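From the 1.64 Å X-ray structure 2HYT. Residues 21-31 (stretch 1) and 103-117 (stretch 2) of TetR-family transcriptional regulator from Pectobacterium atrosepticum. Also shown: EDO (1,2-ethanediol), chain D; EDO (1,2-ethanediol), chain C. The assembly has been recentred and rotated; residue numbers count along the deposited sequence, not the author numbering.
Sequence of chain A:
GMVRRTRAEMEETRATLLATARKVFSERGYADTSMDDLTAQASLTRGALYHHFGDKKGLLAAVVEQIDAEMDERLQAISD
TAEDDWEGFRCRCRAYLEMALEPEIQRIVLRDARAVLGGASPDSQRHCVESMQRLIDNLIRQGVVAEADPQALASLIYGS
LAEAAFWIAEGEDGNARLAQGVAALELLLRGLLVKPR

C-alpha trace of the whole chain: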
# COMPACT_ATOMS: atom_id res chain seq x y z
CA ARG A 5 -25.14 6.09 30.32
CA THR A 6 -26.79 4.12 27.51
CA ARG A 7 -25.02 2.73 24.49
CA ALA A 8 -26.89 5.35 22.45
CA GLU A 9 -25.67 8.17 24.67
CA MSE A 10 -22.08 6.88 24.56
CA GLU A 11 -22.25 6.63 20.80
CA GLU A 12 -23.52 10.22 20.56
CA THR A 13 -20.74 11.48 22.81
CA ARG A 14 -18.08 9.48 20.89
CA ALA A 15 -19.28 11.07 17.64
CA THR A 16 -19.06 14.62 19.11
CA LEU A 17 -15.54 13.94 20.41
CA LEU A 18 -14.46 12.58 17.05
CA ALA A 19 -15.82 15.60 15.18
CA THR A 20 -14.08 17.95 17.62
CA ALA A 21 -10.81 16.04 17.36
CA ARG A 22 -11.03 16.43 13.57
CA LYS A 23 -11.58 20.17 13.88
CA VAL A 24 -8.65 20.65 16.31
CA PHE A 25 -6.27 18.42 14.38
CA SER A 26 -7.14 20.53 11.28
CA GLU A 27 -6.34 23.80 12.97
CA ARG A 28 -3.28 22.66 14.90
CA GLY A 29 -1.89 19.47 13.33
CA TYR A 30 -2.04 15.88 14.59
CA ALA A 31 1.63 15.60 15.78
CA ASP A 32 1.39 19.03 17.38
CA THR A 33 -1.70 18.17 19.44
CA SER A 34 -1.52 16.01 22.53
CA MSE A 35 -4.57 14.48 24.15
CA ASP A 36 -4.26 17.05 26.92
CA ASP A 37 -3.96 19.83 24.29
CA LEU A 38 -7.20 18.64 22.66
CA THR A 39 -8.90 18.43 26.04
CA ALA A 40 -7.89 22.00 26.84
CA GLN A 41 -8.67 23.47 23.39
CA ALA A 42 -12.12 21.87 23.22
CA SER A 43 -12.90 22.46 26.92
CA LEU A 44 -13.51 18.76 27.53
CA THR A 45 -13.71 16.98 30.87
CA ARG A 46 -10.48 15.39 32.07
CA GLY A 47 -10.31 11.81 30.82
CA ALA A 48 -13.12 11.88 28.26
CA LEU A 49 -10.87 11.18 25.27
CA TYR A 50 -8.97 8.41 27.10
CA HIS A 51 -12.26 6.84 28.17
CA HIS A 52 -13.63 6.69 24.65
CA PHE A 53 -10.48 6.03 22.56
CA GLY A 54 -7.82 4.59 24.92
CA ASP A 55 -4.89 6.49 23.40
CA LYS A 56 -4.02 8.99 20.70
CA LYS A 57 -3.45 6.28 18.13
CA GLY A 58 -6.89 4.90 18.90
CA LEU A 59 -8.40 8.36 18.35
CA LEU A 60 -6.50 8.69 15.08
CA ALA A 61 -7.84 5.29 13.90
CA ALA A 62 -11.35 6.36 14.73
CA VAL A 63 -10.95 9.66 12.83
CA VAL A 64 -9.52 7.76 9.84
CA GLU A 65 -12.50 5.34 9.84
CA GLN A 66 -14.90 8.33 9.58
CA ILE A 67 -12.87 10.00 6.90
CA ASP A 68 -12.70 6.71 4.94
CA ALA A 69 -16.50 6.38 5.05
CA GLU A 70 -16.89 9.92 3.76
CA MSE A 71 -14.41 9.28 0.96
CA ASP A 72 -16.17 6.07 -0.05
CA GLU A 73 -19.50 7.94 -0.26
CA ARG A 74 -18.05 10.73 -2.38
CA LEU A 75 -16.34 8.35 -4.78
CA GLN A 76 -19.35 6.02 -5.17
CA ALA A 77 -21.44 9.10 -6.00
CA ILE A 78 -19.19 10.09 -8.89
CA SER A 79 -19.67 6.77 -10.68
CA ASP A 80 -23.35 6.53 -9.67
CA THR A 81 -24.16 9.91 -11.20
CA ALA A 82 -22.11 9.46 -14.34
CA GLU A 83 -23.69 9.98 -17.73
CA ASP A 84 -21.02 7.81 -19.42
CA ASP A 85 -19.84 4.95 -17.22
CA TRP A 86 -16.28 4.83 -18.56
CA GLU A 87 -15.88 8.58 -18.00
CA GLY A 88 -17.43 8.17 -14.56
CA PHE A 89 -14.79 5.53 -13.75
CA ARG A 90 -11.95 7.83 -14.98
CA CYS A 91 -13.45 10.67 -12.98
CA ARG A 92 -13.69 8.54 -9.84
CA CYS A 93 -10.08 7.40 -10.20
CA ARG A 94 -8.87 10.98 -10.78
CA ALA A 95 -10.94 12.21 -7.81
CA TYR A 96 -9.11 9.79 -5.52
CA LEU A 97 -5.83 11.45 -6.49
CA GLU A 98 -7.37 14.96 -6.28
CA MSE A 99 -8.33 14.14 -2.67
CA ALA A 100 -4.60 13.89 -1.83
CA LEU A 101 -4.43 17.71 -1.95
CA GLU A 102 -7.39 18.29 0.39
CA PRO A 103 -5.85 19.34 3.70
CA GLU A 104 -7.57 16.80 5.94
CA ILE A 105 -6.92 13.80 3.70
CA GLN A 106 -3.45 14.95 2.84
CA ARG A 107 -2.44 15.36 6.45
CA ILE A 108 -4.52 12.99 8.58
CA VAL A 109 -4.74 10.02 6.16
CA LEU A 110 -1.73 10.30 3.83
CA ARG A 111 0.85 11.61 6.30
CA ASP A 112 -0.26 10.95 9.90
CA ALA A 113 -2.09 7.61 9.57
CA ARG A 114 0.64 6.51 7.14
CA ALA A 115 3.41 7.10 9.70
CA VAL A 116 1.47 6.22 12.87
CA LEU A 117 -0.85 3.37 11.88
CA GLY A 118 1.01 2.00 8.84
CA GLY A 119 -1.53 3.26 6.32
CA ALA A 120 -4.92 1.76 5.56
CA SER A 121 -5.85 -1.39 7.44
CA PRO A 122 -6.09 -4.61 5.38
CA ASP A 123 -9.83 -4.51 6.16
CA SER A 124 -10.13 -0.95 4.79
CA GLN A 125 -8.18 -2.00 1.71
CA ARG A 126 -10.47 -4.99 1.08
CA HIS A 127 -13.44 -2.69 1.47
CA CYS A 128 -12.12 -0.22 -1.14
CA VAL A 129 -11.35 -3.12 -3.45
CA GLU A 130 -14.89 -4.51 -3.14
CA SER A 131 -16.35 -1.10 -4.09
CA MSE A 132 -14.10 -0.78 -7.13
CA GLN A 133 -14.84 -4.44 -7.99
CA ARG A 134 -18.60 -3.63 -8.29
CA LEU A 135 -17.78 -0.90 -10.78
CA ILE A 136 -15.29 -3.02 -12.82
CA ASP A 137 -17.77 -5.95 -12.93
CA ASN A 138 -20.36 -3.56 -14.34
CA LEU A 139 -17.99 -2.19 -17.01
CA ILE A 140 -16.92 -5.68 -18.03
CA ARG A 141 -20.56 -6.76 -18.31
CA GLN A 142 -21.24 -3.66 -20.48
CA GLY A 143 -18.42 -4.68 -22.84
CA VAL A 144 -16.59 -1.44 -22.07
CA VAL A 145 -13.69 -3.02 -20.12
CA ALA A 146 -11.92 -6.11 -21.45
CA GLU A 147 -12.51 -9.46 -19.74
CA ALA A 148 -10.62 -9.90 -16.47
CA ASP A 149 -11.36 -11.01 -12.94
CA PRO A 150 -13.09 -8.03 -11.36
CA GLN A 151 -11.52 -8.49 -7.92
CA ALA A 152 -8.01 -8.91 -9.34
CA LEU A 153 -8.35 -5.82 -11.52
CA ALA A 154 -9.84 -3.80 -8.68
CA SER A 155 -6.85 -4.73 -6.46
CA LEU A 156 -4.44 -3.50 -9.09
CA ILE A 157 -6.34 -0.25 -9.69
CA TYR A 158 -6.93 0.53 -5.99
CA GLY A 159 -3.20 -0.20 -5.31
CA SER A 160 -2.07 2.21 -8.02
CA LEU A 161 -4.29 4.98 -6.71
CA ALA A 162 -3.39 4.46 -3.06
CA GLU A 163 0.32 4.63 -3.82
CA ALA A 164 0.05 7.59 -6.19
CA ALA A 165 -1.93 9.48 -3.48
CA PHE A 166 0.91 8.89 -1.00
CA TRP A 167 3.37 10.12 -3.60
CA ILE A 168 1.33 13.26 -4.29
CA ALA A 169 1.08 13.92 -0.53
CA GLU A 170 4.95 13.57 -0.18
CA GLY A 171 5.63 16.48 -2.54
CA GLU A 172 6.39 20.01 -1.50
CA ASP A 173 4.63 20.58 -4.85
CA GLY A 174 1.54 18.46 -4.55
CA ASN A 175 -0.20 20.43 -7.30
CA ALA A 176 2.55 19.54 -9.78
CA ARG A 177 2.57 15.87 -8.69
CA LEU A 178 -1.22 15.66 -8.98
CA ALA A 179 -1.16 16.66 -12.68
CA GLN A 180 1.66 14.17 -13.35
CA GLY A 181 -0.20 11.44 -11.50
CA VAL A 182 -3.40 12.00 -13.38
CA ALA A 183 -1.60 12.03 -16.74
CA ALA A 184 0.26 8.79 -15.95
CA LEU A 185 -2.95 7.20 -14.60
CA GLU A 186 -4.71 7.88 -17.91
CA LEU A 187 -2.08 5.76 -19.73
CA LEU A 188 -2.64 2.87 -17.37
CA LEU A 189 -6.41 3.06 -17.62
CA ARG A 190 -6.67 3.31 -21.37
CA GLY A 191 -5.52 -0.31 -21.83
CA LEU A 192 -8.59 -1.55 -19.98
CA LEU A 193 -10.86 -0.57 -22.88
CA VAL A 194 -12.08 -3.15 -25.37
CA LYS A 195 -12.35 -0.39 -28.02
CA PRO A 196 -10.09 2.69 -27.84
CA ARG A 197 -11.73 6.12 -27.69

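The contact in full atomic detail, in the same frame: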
# COMPACT_ATOMS: atom_id res chain seq x y z
N ALA A 21 -12.22 16.40 17.60
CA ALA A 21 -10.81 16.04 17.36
C ALA A 21 -10.43 16.39 15.92
O ALA A 21 -9.36 16.94 15.68
CB ALA A 21 -10.55 14.54 17.64
N ARG A 22 -11.30 16.07 14.96
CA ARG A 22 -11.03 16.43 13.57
C ARG A 22 -10.84 17.92 13.38
O ARG A 22 -9.94 18.36 12.65
CB ARG A 22 -12.16 15.92 12.67
CG ARG A 22 -12.06 14.46 12.42
CD ARG A 22 -13.23 13.95 11.58
NE ARG A 22 -13.17 14.39 10.18
CZ ARG A 22 -14.09 14.06 9.28
NH1 ARG A 22 -15.15 13.34 9.64
NH2 ARG A 22 -13.99 14.46 8.03
N LYS A 23 -11.67 18.72 14.03
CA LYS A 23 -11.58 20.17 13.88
C LYS A 23 -10.26 20.68 14.46
O LYS A 23 -9.57 21.47 13.82
CB LYS A 23 -12.74 20.84 14.57
CG LYS A 23 -12.81 22.34 14.39
CD LYS A 23 -14.16 22.86 14.92
CE LYS A 23 -14.45 24.27 14.45
NZ LYS A 23 -14.88 24.29 13.01
N VAL A 24 -9.91 20.21 15.65
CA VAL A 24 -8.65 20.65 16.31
C VAL A 24 -7.42 20.18 15.55
O VAL A 24 -6.50 20.98 15.31
CB VAL A 24 -8.63 20.27 17.81
CG1 VAL A 24 -7.29 20.61 18.45
CG2 VAL A 24 -9.79 20.99 18.50
N PHE A 25 -7.41 18.93 15.10
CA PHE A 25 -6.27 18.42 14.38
C PHE A 25 -6.09 19.24 13.08
O PHE A 25 -4.96 19.41 12.58
CB PHE A 25 -6.39 16.93 14.05
CG PHE A 25 -6.26 15.99 15.23
CD1 PHE A 25 -5.43 16.27 16.32
CD2 PHE A 25 -6.92 14.76 15.20
CE1 PHE A 25 -5.28 15.37 17.37
CE2 PHE A 25 -6.79 13.86 16.25
CZ PHE A 25 -5.98 14.17 17.34
N SER A 26 -7.21 19.72 12.50
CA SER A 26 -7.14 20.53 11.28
C SER A 26 -6.50 21.86 11.55
O SER A 26 -5.68 22.32 10.78
CB SER A 26 -8.54 20.76 10.68
OG SER A 26 -8.45 21.60 9.52
N GLU A 27 -6.87 22.50 12.64
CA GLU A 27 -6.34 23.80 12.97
C GLU A 27 -4.89 23.72 13.42
O GLU A 27 -4.07 24.58 13.06
CB GLU A 27 -7.19 24.47 14.07
CG GLU A 27 -8.51 25.01 13.56
N ARG A 28 -4.56 22.70 14.21
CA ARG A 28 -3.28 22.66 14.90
C ARG A 28 -2.27 21.63 14.40
O ARG A 28 -1.06 21.76 14.65
CB ARG A 28 -3.54 22.40 16.39
CG ARG A 28 -4.37 23.46 17.11
CD ARG A 28 -3.59 24.79 17.15
NE ARG A 28 -4.02 25.66 18.22
CZ ARG A 28 -3.50 25.70 19.45
NH1 ARG A 28 -2.48 24.90 19.78
NH2 ARG A 28 -3.99 26.53 20.35
N GLY A 29 -2.74 20.59 13.72
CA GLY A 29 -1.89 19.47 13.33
C GLY A 29 -1.97 18.30 14.29
O GLY A 29 -2.03 18.51 15.50
N TYR A 30 -1.96 17.08 13.75
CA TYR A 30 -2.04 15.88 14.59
C TYR A 30 -0.81 15.76 15.50
O TYR A 30 -0.95 15.62 16.71
CB TYR A 30 -2.19 14.63 13.74
CG TYR A 30 -2.15 13.35 14.55
CD1 TYR A 30 -3.30 12.87 15.21
CD2 TYR A 30 -0.99 12.60 14.66
CE1 TYR A 30 -3.26 11.71 15.94
CE2 TYR A 30 -0.96 11.44 15.41
CZ TYR A 30 -2.11 10.99 16.03
OH TYR A 30 -2.03 9.83 16.79
N ALA A 31 0.41 15.80 14.94
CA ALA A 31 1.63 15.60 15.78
C ALA A 31 1.77 16.65 16.87
O ALA A 31 2.29 16.39 17.96
CB ALA A 31 2.87 15.58 14.91
N PRO A 103 -6.67 19.36 2.47
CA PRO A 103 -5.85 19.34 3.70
C PRO A 103 -6.11 18.22 4.70
O PRO A 103 -5.14 17.67 5.26
CB PRO A 103 -6.12 20.74 4.31
CG PRO A 103 -6.47 21.55 3.19
CD PRO A 103 -7.20 20.70 2.18
N GLU A 104 -7.36 17.84 4.97
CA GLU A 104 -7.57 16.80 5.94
C GLU A 104 -7.05 15.43 5.50
O GLU A 104 -6.44 14.70 6.26
CB GLU A 104 -9.06 16.66 6.30
CG GLU A 104 -9.25 15.64 7.38
CD GLU A 104 -10.63 15.69 7.97
OE1 GLU A 104 -11.58 15.70 7.17
OE2 GLU A 104 -10.74 15.68 9.22
N ILE A 105 -7.36 15.07 4.26
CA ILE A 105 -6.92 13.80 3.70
C ILE A 105 -5.42 13.79 3.57
O ILE A 105 -4.75 12.82 3.95
CB ILE A 105 -7.67 13.54 2.36
CG1 ILE A 105 -9.17 13.36 2.67
CG2 ILE A 105 -7.10 12.32 1.61
CD1 ILE A 105 -10.06 13.27 1.43
N GLN A 106 -4.86 14.85 3.02
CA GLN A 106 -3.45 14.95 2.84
C GLN A 106 -2.71 14.70 4.14
O GLN A 106 -1.70 14.00 4.18
CB GLN A 106 -3.11 16.34 2.29
CG GLN A 106 -1.66 16.57 2.07
CD GLN A 106 -1.41 18.00 1.61
OE1 GLN A 106 -1.73 18.95 2.34
NE2 GLN A 106 -0.92 18.15 0.40
N ARG A 107 -3.17 15.37 5.20
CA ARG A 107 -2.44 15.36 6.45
C ARG A 107 -2.80 14.15 7.29
O ARG A 107 -1.94 13.31 7.56
CB ARG A 107 -2.73 16.65 7.18
CG ARG A 107 -1.96 17.82 6.54
CD ARG A 107 -2.02 19.05 7.43
NE ARG A 107 -3.34 19.65 7.42
CZ ARG A 107 -3.78 20.56 8.29
NH1 ARG A 107 -3.03 20.99 9.30
NH2 ARG A 107 -5.01 21.05 8.14
N ILE A 108 -4.09 14.04 7.64
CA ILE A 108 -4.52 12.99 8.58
C ILE A 108 -4.35 11.57 8.02
O ILE A 108 -3.83 10.68 8.70
CB ILE A 108 -5.98 13.19 9.00
CG1 ILE A 108 -6.13 14.53 9.74
CG2 ILE A 108 -6.45 11.99 9.87
CD1 ILE A 108 -5.32 14.59 11.03
N VAL A 109 -4.76 11.35 6.77
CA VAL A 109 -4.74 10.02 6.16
C VAL A 109 -3.37 9.75 5.54
O VAL A 109 -2.75 8.75 5.81
CB VAL A 109 -5.86 9.86 5.12
CG1 VAL A 109 -5.76 8.51 4.35
CG2 VAL A 109 -7.24 10.04 5.75
N LEU A 110 -2.89 10.64 4.67
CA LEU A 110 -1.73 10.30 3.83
C LEU A 110 -0.39 10.59 4.44
O LEU A 110 0.65 10.15 3.91
CB LEU A 110 -1.89 10.98 2.45
CG LEU A 110 -3.12 10.58 1.63
CD1 LEU A 110 -3.23 11.51 0.43
CD2 LEU A 110 -3.07 9.12 1.17
N ARG A 111 -0.38 11.32 5.56
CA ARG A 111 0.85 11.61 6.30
C ARG A 111 0.77 10.96 7.71
O ARG A 111 1.56 10.07 8.07
CB ARG A 111 1.08 13.12 6.35
CG ARG A 111 1.46 13.67 4.97
CD ARG A 111 1.72 15.13 5.05
NE ARG A 111 1.95 15.71 3.73
CZ ARG A 111 1.98 17.01 3.48
NH1 ARG A 111 1.84 17.90 4.46
NH2 ARG A 111 2.15 17.43 2.23
N ASP A 112 -0.21 11.37 8.50
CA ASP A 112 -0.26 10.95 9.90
C ASP A 112 -0.59 9.47 10.03
O ASP A 112 0.14 8.73 10.69
CB ASP A 112 -1.28 11.79 10.68
CG ASP A 112 -0.92 13.25 10.72
OD1 ASP A 112 0.27 13.58 10.91
OD2 ASP A 112 -1.83 14.07 10.62
N ALA A 113 -1.72 9.03 9.48
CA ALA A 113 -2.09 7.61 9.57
C ALA A 113 -1.03 6.73 8.90
O ALA A 113 -0.78 5.61 9.34
CB ALA A 113 -3.46 7.32 8.94
N ARG A 114 -0.46 7.23 7.80
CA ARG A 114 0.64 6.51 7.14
C ARG A 114 1.78 6.21 8.10
O ARG A 114 2.20 5.05 8.22
CB ARG A 114 1.18 7.32 5.95
CG ARG A 114 1.95 6.47 5.00
CD ARG A 114 2.74 7.28 4.01
NE ARG A 114 3.27 6.37 3.01
CZ ARG A 114 4.04 6.77 1.99
NH1 ARG A 114 4.39 8.04 1.88
NH2 ARG A 114 4.46 5.89 1.12
N ALA A 115 2.25 7.23 8.80
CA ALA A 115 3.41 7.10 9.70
C ALA A 115 3.06 6.39 11.00
O ALA A 115 3.85 5.61 11.54
CB ALA A 115 3.96 8.51 10.04
N VAL A 116 1.86 6.67 11.52
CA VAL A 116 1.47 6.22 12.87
C VAL A 116 0.81 4.84 12.89
O VAL A 116 1.05 4.02 13.80
CB VAL A 116 0.53 7.25 13.53
CG1 VAL A 116 -0.07 6.74 14.84
CG2 VAL A 116 1.28 8.58 13.80
N LEU A 117 -0.06 4.59 11.92
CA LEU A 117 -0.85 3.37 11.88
C LEU A 117 -0.39 2.40 10.80
O LEU A 117 -0.88 1.28 10.76
CB LEU A 117 -2.33 3.65 11.69
CG LEU A 117 -2.99 4.59 12.71
CD1 LEU A 117 -4.42 4.88 12.23
CD2 LEU A 117 -2.94 4.01 14.09
C1 EDO D . -13.58 13.38 3.78
O1 EDO D . -14.37 13.65 2.61
C2 EDO D . -13.28 14.74 4.41
O2 EDO D . -11.88 14.95 4.54
C1 EDO C . 6.15 6.66 -3.71
O1 EDO C . 7.19 7.64 -3.54
C2 EDO C . 5.21 6.82 -2.53
O2 EDO C . 5.91 6.64 -1.30
O HOH W 1 -8.81 16.75 10.81
O HOH W 2 -7.60 19.97 7.68
O HOH W 3 -1.94 16.72 10.93
O HOH W 4 0.92 15.83 12.20

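Helix 21-28 and helix 103-117 of the TetR-family regulator cross almost at right angles (97°), their axes 10.5 Å apart at closest approach, and the two stretches bury 450 Å² between them, both sides summed. The first helix gives way to a loop at Gly29, and residues from both helix and loop meet the second helix, whose nearest backbone approaches are Ser26 to Glu104 (CA-CA 6.5 Å) and Tyr30 to Asp112 (CA-CA 7.0 Å). Stretch 2 begins with Pro103, whose carbonyl takes the backbone N of Arg107 and, weakly, its NE. Glu104 points its CB sideways, but its extended chain brings the carboxylate to the guanidinium of Arg22 in a two-pronged salt bridge: Arg22 NE donates to Glu104 OE2 (2.9 Å) and Arg22 NH2 to Glu104 OE1 (2.8 Å), both nearly straight, with OE1 at the guanidinium edge as such pairing requires. Water 1 reinforces the pair by donating to both Arg22 O and Glu104 OE2, and an ethanediol, probably from the crystallisation liquor, donates through its O2 to Glu104 OE1 (2.8 Å). Arg107 points toward stretch 1 and reaches the C-terminal part of its helix, where carbonyls lack the amide partners of a continuing helix. Its NH2 donates to Ser26 O (3.0 Å), while Arg107 NH1 adds a weak bond to the same Ser26 O (3.3 Å); water 2 links Ser26 OG to NH2, the latter bond weak. Nearby Gly29 adopts a positive phi at which a CB would jam against the preceding carbonyl O, so the turn itself calls for glycine. Ile108 makes apolar contacts: its CD1 lies 4.0 Å from Phe25 CB and 4.1 Å from Tyr30 CB, so that one methyl touches both the helix and the loop that follows. A wider pi-type turn spans 105-113, with Asp112 N bonded to Arg107 O and Ala113 N to Ile108 O. Asp112 points toward the loop, and its OD2 comes within 3.2 Å of Tyr30 CB, but its polar links to the loop run through solvent. Water 3 accepts from Tyr30 N and donates to Asp112 OD2; water 4 accepts from Ala31 N and donates to Asp112 OD1. The two carboxylate oxygens thus serve two successive backbone amides, each through one water. One helical turn on, Val116 closes the contact: its CG2 packs obliquely on the Tyr30 ring, 4.0 Å from Tyr30 CE2.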